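Local coordinates for beta-d-glucoside glucohydrolase (Hypocrea jecorina, PDB 3ZZ1), which probably hydrolyses terminal, non-reducing beta-D-glucosyl residues with release of beta-D-glucose, as a secreted glycoside hydrolase family 3 beta-glucosidase of cellulose degradation, at residues A[537-541]-A[556-562]; A[171-176]-A[546-551]. All blocks are in the same frame, centred on the assembly; numbering follows the deposited sequence.

Contact 1 of 2, residues A[537-541]-A[556-562]; sequences NDYNT and FIDYKHF
Residues 537-541 run as an irregular loop, while 556-562 turn at Asp558, with phi/psi of 47/-124° in the N-cap position, into a helix beginning at Tyr559. The CA atoms of Tyr539 and Asp558, and of Asn540 and His561, stand 7.0 Å apart, those of Asp538 and Phe562 7.6 Å. The helix start is held by Phe562 N to Asp558 O (3.2 Å) and Lys560 N to Ile557 O (3.0 Å).

Asn540 (chi1 p) points toward the helix and sends ND2 to Phe556 O (2.8 Å), a hydrogen bond to the backbone ahead of the helix. Its CB lies 3.4 Å from the centroid of the His561 ring, almost on the ring normal, a CH-pi contact. His561 (chi1 t) has its CA-to-CB bond toward the loop, and NE2 gives a weak hydrogen bond to Asp538 O (2.8 Å); a water links NE2 (2.9 Å) to Asn537 O (3.3 Å). A second water joins Asn540 OD1 (2.9 Å) to Asp558 N (3.3 Å). Phe562 directs its edge at the face of Tyr539 in an offset edge-to-face pair, centroids 5.6 Å apart and planes at 70°.

The contact packs the loop after helix 510-518 on the N-terminus of helix 559-564, both in the family 3 C-terminal range. Tyr539 OH is hydrogen-bonded to Thr531 O and Ala533 N, and Ile557 and Lys560 touch Leu184 of helix 178-194.

Contact 2 of 2, residues A[171-176]-A[546-551]; sequences TISSNP and GGSDSF
Two segments 370 residues apart in sequence at their closest ends, one in the family 3 N-terminal region and one in the C-terminal region, pair here in parallel. Ser173 lies beside Ser548 (CA-CA 4.9 Å) and Ser174 beside Asp549 (5.1 Å). Hydrogen bonds alternate as parallel pairing requires: Ser173 N to Gly547 O (3.0 Å), Asp549 N to Ser173 O (3.0 Å) and Asn175 N to Asp549 O (2.9 Å). Ahead of the ladder, a water donates to both Thr171 O (2.8 Å) and Gly547 O (2.6 Å).

The side chains of Ser173 and Ser548 share one face of the sheet, those of Ser174 and Asp549 the other. Asp549 (chi1 t) closes an Asx turn, OD1 accepting from Phe551 N (2.9 Å), and its OD2 forms a salt bridge with Lys119. At the end of the turn Phe551, with phi/psi of 47/44°, has its CA-to-CB bond toward 171-176 and chi1 m; Pro176 CD lies over a ring face, Pro176 CB is 3.5 Å from Phe551 CB, and Ser174 CB is 3.4 Å from Phe551 CE1.

Strand 548-549 is an edge strand of a four-stranded mixed sheet; 173-174 is flanked across from it by parallel strand 206-207.

In the fold
Both segments of contact 1 and segment 546-551 of contact 2 lie on the chain that follows helix 510-518 in the C-terminal family region. The contact centres are about 18 Å apart and their nearest atoms about 6 Å, without touching. Contact 1 ties two parts of this chain section together, whereas contact 2 fastens the piece between them to the N-terminal region. Helix 178-194 is common ground: its Tyr185 meets Phe551 of contact 2 and also touches Ile557 of contact 1. Next to contact 1, Tyr559 OH hydrogen-bonds to Leu651 N on strand 650-659, in the fibronectin type III-like range, and to Asp133 of the N-terminal range. No sugar substrate is bound in this structure.

Contact 1 of 2, residues A[537-541]-A[556-562]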
ATOM      1  N   ASN A 537     -11.221 -17.980  11.944  1.00 17.16           N
ATOM      2  CA  ASN A 537     -10.956 -19.273  11.326  1.00 17.59           C
ATOM      3  C   ASN A 537     -11.359 -19.338   9.853  1.00 17.59           C
ATOM      4  O   ASN A 537     -11.076 -20.332   9.173  1.00 17.69           O
ATOM      5  CB  ASN A 537     -11.629 -20.395  12.124  1.00 17.62           C
ATOM      6  CG  ASN A 537     -11.113 -20.486  13.549  1.00 18.42           C
ATOM      7  OD1 ASN A 537     -11.872 -20.333  14.501  1.00 19.14           O
ATOM      8  ND2 ASN A 537      -9.810 -20.722  13.698  1.00 19.27           N
ATOM      9  N   ASP A 538     -12.017 -18.285   9.366  1.00 17.44           N
ATOM     10  CA  ASP A 538     -12.400 -18.200   7.956  1.00 17.35           C
ATOM     11  C   ASP A 538     -11.224 -17.810   7.049  1.00 17.25           C
ATOM     12  O   ASP A 538     -11.237 -18.100   5.851  1.00 17.31           O
ATOM     13  CB  ASP A 538     -13.577 -17.239   7.762  1.00 17.41           C
ATOM     14  CG  ASP A 538     -14.869 -17.749   8.392  1.00 17.31           C
ATOM     15  OD1 ASP A 538     -15.011 -18.969   8.610  1.00 17.55           O
ATOM     16  OD2 ASP A 538     -15.757 -16.918   8.664  1.00 18.10           O
ATOM     17  N   TYR A 539     -10.215 -17.157   7.622  1.00 16.91           N
ATOM     18  CA  TYR A 539      -8.982 -16.859   6.895  1.00 16.72           C
ATOM     19  C   TYR A 539      -8.146 -18.123   6.737  1.00 16.58           C
ATOM     20  O   TYR A 539      -8.063 -18.936   7.658  1.00 16.46           O
ATOM     21  CB  TYR A 539      -8.184 -15.760   7.603  1.00 16.55           C
ATOM     22  CG  TYR A 539      -8.946 -14.456   7.718  1.00 16.37           C
ATOM     23  CD1 TYR A 539      -9.113 -13.620   6.612  1.00 16.36           C
ATOM     24  CD2 TYR A 539      -9.510 -14.065   8.932  1.00 16.39           C
ATOM     25  CE1 TYR A 539      -9.823 -12.417   6.717  1.00 16.67           C
ATOM     26  CE2 TYR A 539     -10.217 -12.866   9.046  1.00 16.63           C
ATOM     27  CZ  TYR A 539     -10.370 -12.051   7.940  1.00 16.10           C
ATOM     28  OH  TYR A 539     -11.069 -10.875   8.065  1.00 15.56           O
ATOM     29  N   ASN A 540      -7.538 -18.287   5.567  1.00 16.47           N
ATOM     30  CA  ASN A 540      -6.801 -19.508   5.256  1.00 16.33           C
ATOM     31  C   ASN A 540      -5.289 -19.437   5.489  1.00 16.31           C
ATOM     32  O   ASN A 540      -4.565 -20.388   5.181  1.00 16.41           O
ATOM     33  CB  ASN A 540      -7.127 -20.001   3.834  1.00 16.25           C
ATOM     34  CG  ASN A 540      -6.621 -19.062   2.741  1.00 16.05           C
ATOM     35  OD1 ASN A 540      -6.409 -17.867   2.963  1.00 15.26           O
ATOM     36  ND2 ASN A 540      -6.439 -19.609   1.543  1.00 14.62           N
ATOM     37  N   THR A 541      -4.817 -18.316   6.029  1.00 16.28           N
ATOM     38  CA  THR A 541      -3.403 -18.173   6.401  1.00 16.30           C
ATOM     39  C   THR A 541      -3.238 -17.659   7.827  1.00 16.34           C
ATOM     40  O   THR A 541      -4.134 -17.008   8.370  1.00 16.19           O
ATOM     41  CB  THR A 541      -2.617 -17.237   5.438  1.00 16.34           C
ATOM     42  OG1 THR A 541      -3.270 -15.968   5.350  1.00 16.11           O
ATOM     43  CG2 THR A 541      -2.507 -17.839   4.050  1.00 16.43           C
ATOM     44  N   PHE A 556      -4.980 -18.406  -3.913  1.00 11.53           N
ATOM     45  CA  PHE A 556      -6.248 -18.188  -3.215  1.00 11.49           C
ATOM     46  C   PHE A 556      -6.058 -17.504  -1.862  1.00 11.51           C
ATOM     47  O   PHE A 556      -6.099 -18.153  -0.814  1.00 11.63           O
ATOM     48  CB  PHE A 556      -7.006 -19.515  -3.061  1.00 11.31           C
ATOM     49  CG  PHE A 556      -7.391 -20.156  -4.367  1.00 10.70           C
ATOM     50  CD1 PHE A 556      -6.453 -20.863  -5.120  1.00  9.42           C
ATOM     51  CD2 PHE A 556      -8.699 -20.065  -4.841  1.00 10.20           C
ATOM     52  CE1 PHE A 556      -6.805 -21.458  -6.327  1.00  8.45           C
ATOM     53  CE2 PHE A 556      -9.062 -20.661  -6.049  1.00  9.43           C
ATOM     54  CZ  PHE A 556      -8.109 -21.357  -6.796  1.00  9.38           C
ATOM     55  N   ILE A 557      -5.834 -16.191  -1.901  1.00 11.66           N
ATOM     56  CA  ILE A 557      -5.744 -15.369  -0.691  1.00 11.74           C
ATOM     57  C   ILE A 557      -6.960 -14.449  -0.562  1.00 11.90           C
ATOM     58  O   ILE A 557      -7.604 -14.110  -1.565  1.00 11.95           O
ATOM     59  CB  ILE A 557      -4.418 -14.541  -0.621  1.00 11.66           C
ATOM     60  CG1 ILE A 557      -4.370 -13.453  -1.706  1.00 11.77           C
ATOM     61  CG2 ILE A 557      -3.205 -15.478  -0.688  1.00 11.95           C
ATOM     62  CD1 ILE A 557      -3.286 -12.386  -1.498  1.00 11.48           C
ATOM     63  N   ASP A 558      -7.266 -14.062   0.677  1.00 12.01           N
ATOM     64  CA  ASP A 558      -8.369 -13.145   0.989  1.00 12.30           C
ATOM     65  C   ASP A 558      -9.659 -13.547   0.258  1.00 12.18           C
ATOM     66  O   ASP A 558     -10.097 -14.690   0.372  1.00 12.35           O
ATOM     67  CB  ASP A 558      -7.962 -11.686   0.712  1.00 12.32           C
ATOM     68  CG  ASP A 558      -8.900 -10.675   1.369  1.00 12.49           C
ATOM     69  OD1 ASP A 558      -8.743 -10.380   2.573  1.00 12.36           O
ATOM     70  OD2 ASP A 558      -9.785 -10.156   0.663  1.00 12.63           O
ATOM     71  N   TYR A 559     -10.244 -12.631  -0.513  1.00 12.39           N
ATOM     72  CA  TYR A 559     -11.556 -12.860  -1.132  1.00 12.32           C
ATOM     73  C   TYR A 559     -11.591 -14.053  -2.092  1.00 12.37           C
ATOM     74  O   TYR A 559     -12.643 -14.656  -2.298  1.00 12.46           O
ATOM     75  CB  TYR A 559     -12.093 -11.586  -1.802  1.00 12.29           C
ATOM     76  CG  TYR A 559     -11.417 -11.174  -3.096  1.00 11.90           C
ATOM     77  CD1 TYR A 559     -11.890 -11.635  -4.323  1.00 11.89           C
ATOM     78  CD2 TYR A 559     -10.332 -10.296  -3.097  1.00 11.54           C
ATOM     79  CE1 TYR A 559     -11.288 -11.256  -5.521  1.00 10.98           C
ATOM     80  CE2 TYR A 559      -9.719  -9.911  -4.287  1.00 10.80           C
ATOM     81  CZ  TYR A 559     -10.207 -10.399  -5.497  1.00 10.91           C
ATOM     82  OH  TYR A 559      -9.626 -10.027  -6.689  1.00 11.27           O
ATOM     83  N   LYS A 560     -10.436 -14.390  -2.662  1.00 12.36           N
ATOM     84  CA  LYS A 560     -10.317 -15.534  -3.564  1.00 12.25           C
ATOM     85  C   LYS A 560     -10.501 -16.848  -2.799  1.00 12.29           C
ATOM     86  O   LYS A 560     -11.087 -17.796  -3.320  1.00 12.35           O
ATOM     87  CB  LYS A 560      -8.970 -15.500  -4.299  1.00 12.26           C
ATOM     88  CG  LYS A 560      -8.768 -14.240  -5.131  1.00 12.03           C
ATOM     89  CD  LYS A 560      -7.296 -13.937  -5.369  1.00 13.02           C
ATOM     90  CE  LYS A 560      -7.145 -12.718  -6.260  1.00 12.78           C
ATOM     91  NZ  LYS A 560      -5.721 -12.333  -6.408  1.00 13.53           N
ATOM     92  N   HIS A 561     -10.020 -16.888  -1.559  1.00 12.29           N
ATOM     93  CA  HIS A 561     -10.253 -18.033  -0.681  1.00 12.63           C
ATOM     94  C   HIS A 561     -11.721 -18.120  -0.248  1.00 12.89           C
ATOM     95  O   HIS A 561     -12.305 -19.203  -0.229  1.00 12.87           O
ATOM     96  CB  HIS A 561      -9.332 -17.991   0.546  1.00 12.27           C
ATOM     97  CG  HIS A 561      -9.825 -18.817   1.695  1.00 12.23           C
ATOM     98  ND1 HIS A 561      -9.933 -20.193   1.635  1.00 12.15           N
ATOM     99  CD2 HIS A 561     -10.258 -18.460   2.927  1.00 11.43           C
ATOM    100  CE1 HIS A 561     -10.407 -20.645   2.782  1.00 11.21           C
ATOM    101  NE2 HIS A 561     -10.611 -19.614   3.583  1.00 11.80           N
ATOM    102  N   PHE A 562     -12.304 -16.973   0.093  1.00 13.33           N
ATOM    103  CA  PHE A 562     -13.695 -16.909   0.531  1.00 13.84           C
ATOM    104  C   PHE A 562     -14.666 -17.328  -0.567  1.00 14.16           C
ATOM    105  O   PHE A 562     -15.658 -17.993  -0.292  1.00 14.27           O
ATOM    106  CB  PHE A 562     -14.034 -15.514   1.068  1.00 13.69           C
ATOM    107  CG  PHE A 562     -13.513 -15.263   2.456  1.00 13.79           C
ATOM    108  CD1 PHE A 562     -12.150 -15.065   2.680  1.00 13.52           C
ATOM    109  CD2 PHE A 562     -14.381 -15.239   3.541  1.00 13.65           C
ATOM    110  CE1 PHE A 562     -11.659 -14.844   3.957  1.00 13.20           C
ATOM    111  CE2 PHE A 562     -13.901 -15.023   4.830  1.00 13.63           C
ATOM    112  CZ  PHE A 562     -12.535 -14.821   5.037  1.00 13.95           C
TER
HETATM  113  O   HOH W   1     -10.636 -21.222   6.052  1.00 30.11           O
HETATM  114  O   HOH W   2      -4.993 -15.422   2.573  1.00 21.66           O

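Contact 2 of 2, residues A[171-176]-A[546-551]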
ATOM      1  N   THR A 171      14.687 -14.523   8.969  1.00 13.19           N
ATOM      2  CA  THR A 171      15.085 -15.934   8.921  1.00 13.27           C
ATOM      3  C   THR A 171      14.123 -16.836   8.140  1.00 13.28           C
ATOM      4  O   THR A 171      14.561 -17.782   7.475  1.00 13.14           O
ATOM      5  CB  THR A 171      15.288 -16.526  10.337  1.00 13.31           C
ATOM      6  OG1 THR A 171      14.080 -16.390  11.100  1.00 13.46           O
ATOM      7  CG2 THR A 171      16.440 -15.826  11.064  1.00 13.34           C
ATOM      8  N   ILE A 172      12.822 -16.549   8.225  1.00 13.05           N
ATOM      9  CA  ILE A 172      11.800 -17.363   7.560  1.00 13.02           C
ATOM     10  C   ILE A 172      11.999 -17.447   6.042  1.00 13.19           C
ATOM     11  O   ILE A 172      12.452 -16.489   5.406  1.00 13.03           O
ATOM     12  CB  ILE A 172      10.353 -16.871   7.892  1.00 12.98           C
ATOM     13  CG1 ILE A 172       9.326 -17.970   7.599  1.00 12.53           C
ATOM     14  CG2 ILE A 172      10.023 -15.554   7.163  1.00 12.71           C
ATOM     15  CD1 ILE A 172       7.949 -17.740   8.237  1.00 13.57           C
ATOM     16  N   SER A 173      11.666 -18.608   5.479  1.00 13.30           N
ATOM     17  CA  SER A 173      11.698 -18.814   4.037  1.00 13.33           C
ATOM     18  C   SER A 173      10.276 -18.919   3.489  1.00 13.47           C
ATOM     19  O   SER A 173       9.468 -19.721   3.971  1.00 13.20           O
ATOM     20  CB  SER A 173      12.509 -20.069   3.696  1.00 13.55           C
ATOM     21  OG  SER A 173      12.700 -20.201   2.296  1.00 13.87           O
ATOM     22  N   SER A 174       9.975 -18.083   2.498  1.00 13.50           N
ATOM     23  CA  SER A 174       8.699 -18.124   1.789  1.00 13.69           C
ATOM     24  C   SER A 174       8.864 -18.990   0.550  1.00 13.65           C
ATOM     25  O   SER A 174       9.650 -18.656  -0.335  1.00 13.60           O
ATOM     26  CB  SER A 174       8.271 -16.714   1.381  1.00 13.63           C
ATOM     27  OG  SER A 174       8.019 -15.898   2.514  1.00 13.94           O
ATOM     28  N   ASN A 175       8.138 -20.105   0.488  1.00 13.88           N
ATOM     29  CA  ASN A 175       8.350 -21.086  -0.584  1.00 14.30           C
ATOM     30  C   ASN A 175       7.112 -21.384  -1.448  1.00 14.32           C
ATOM     31  O   ASN A 175       6.697 -22.543  -1.544  1.00 14.57           O
ATOM     32  CB  ASN A 175       8.894 -22.413  -0.017  1.00 14.51           C
ATOM     33  CG  ASN A 175      10.061 -22.228   0.943  1.00 15.05           C
ATOM     34  OD1 ASN A 175      10.864 -21.308   0.801  1.00 16.19           O
ATOM     35  ND2 ASN A 175      10.160 -23.120   1.927  1.00 14.74           N
ATOM     36  N   PRO A 176       6.529 -20.360  -2.103  1.00 14.17           N
ATOM     37  CA  PRO A 176       5.392 -20.680  -2.969  1.00 14.30           C
ATOM     38  C   PRO A 176       5.830 -21.360  -4.260  1.00 14.41           C
ATOM     39  O   PRO A 176       7.011 -21.303  -4.614  1.00 14.30           O
ATOM     40  CB  PRO A 176       4.808 -19.301  -3.297  1.00 14.34           C
ATOM     41  CG  PRO A 176       5.980 -18.398  -3.256  1.00 14.09           C
ATOM     42  CD  PRO A 176       6.849 -18.921  -2.139  1.00 13.91           C
ATOM     43  N   GLY A 546       7.241 -21.337  12.443  1.00 16.01           N
ATOM     44  CA  GLY A 546       8.373 -22.159  12.013  1.00 15.93           C
ATOM     45  C   GLY A 546       9.300 -21.483  11.017  1.00 15.86           C
ATOM     46  O   GLY A 546       9.120 -20.310  10.672  1.00 15.83           O
ATOM     47  N   GLY A 547      10.289 -22.237  10.542  1.00 15.61           N
ATOM     48  CA  GLY A 547      11.273 -21.719   9.592  1.00 15.57           C
ATOM     49  C   GLY A 547      10.787 -21.608   8.153  1.00 15.53           C
ATOM     50  O   GLY A 547      11.478 -21.029   7.310  1.00 15.41           O
ATOM     51  N   SER A 548       9.603 -22.150   7.866  1.00 15.23           N
ATOM     52  CA  SER A 548       9.074 -22.149   6.500  1.00 15.56           C
ATOM     53  C   SER A 548       7.582 -21.843   6.402  1.00 15.22           C
ATOM     54  O   SER A 548       6.782 -22.327   7.204  1.00 15.38           O
ATOM     55  CB  SER A 548       9.345 -23.494   5.813  1.00 15.43           C
ATOM     56  OG  SER A 548      10.734 -23.713   5.644  1.00 17.16           O
ATOM     57  N   ASP A 549       7.227 -21.036   5.406  1.00 14.97           N
ATOM     58  CA  ASP A 549       5.843 -20.890   4.971  1.00 14.77           C
ATOM     59  C   ASP A 549       5.762 -21.412   3.550  1.00 14.67           C
ATOM     60  O   ASP A 549       6.349 -20.839   2.638  1.00 14.49           O
ATOM     61  CB  ASP A 549       5.385 -19.432   5.024  1.00 14.62           C
ATOM     62  CG  ASP A 549       3.929 -19.250   4.594  1.00 14.44           C
ATOM     63  OD1 ASP A 549       3.281 -20.235   4.178  1.00 14.74           O
ATOM     64  OD2 ASP A 549       3.429 -18.110   4.675  1.00 13.86           O
ATOM     65  N   SER A 550       5.028 -22.504   3.375  1.00 14.68           N
ATOM     66  CA  SER A 550       4.952 -23.172   2.084  1.00 14.75           C
ATOM     67  C   SER A 550       4.020 -22.457   1.101  1.00 14.42           C
ATOM     68  O   SER A 550       3.950 -22.835  -0.076  1.00 14.21           O
ATOM     69  CB  SER A 550       4.529 -24.636   2.267  1.00 14.84           C
ATOM     70  OG  SER A 550       3.280 -24.724   2.937  1.00 15.79           O
ATOM     71  N   PHE A 551       3.328 -21.417   1.575  1.00 13.90           N
ATOM     72  CA  PHE A 551       2.337 -20.703   0.763  1.00 13.73           C
ATOM     73  C   PHE A 551       1.425 -21.707   0.057  1.00 13.54           C
ATOM     74  O   PHE A 551       1.138 -21.567  -1.134  1.00 13.40           O
ATOM     75  CB  PHE A 551       3.017 -19.800  -0.284  1.00 13.57           C
ATOM     76  CG  PHE A 551       3.524 -18.484   0.257  1.00 13.78           C
ATOM     77  CD1 PHE A 551       4.497 -18.443   1.256  1.00 12.93           C
ATOM     78  CD2 PHE A 551       3.059 -17.282  -0.273  1.00 13.21           C
ATOM     79  CE1 PHE A 551       4.969 -17.231   1.742  1.00 13.51           C
ATOM     80  CE2 PHE A 551       3.527 -16.065   0.199  1.00 13.51           C
ATOM     81  CZ  PHE A 551       4.491 -16.036   1.211  1.00 13.42           C
TER
HETATM   82  O   HOH W   3      14.067 -20.529   7.130  1.00 17.54           O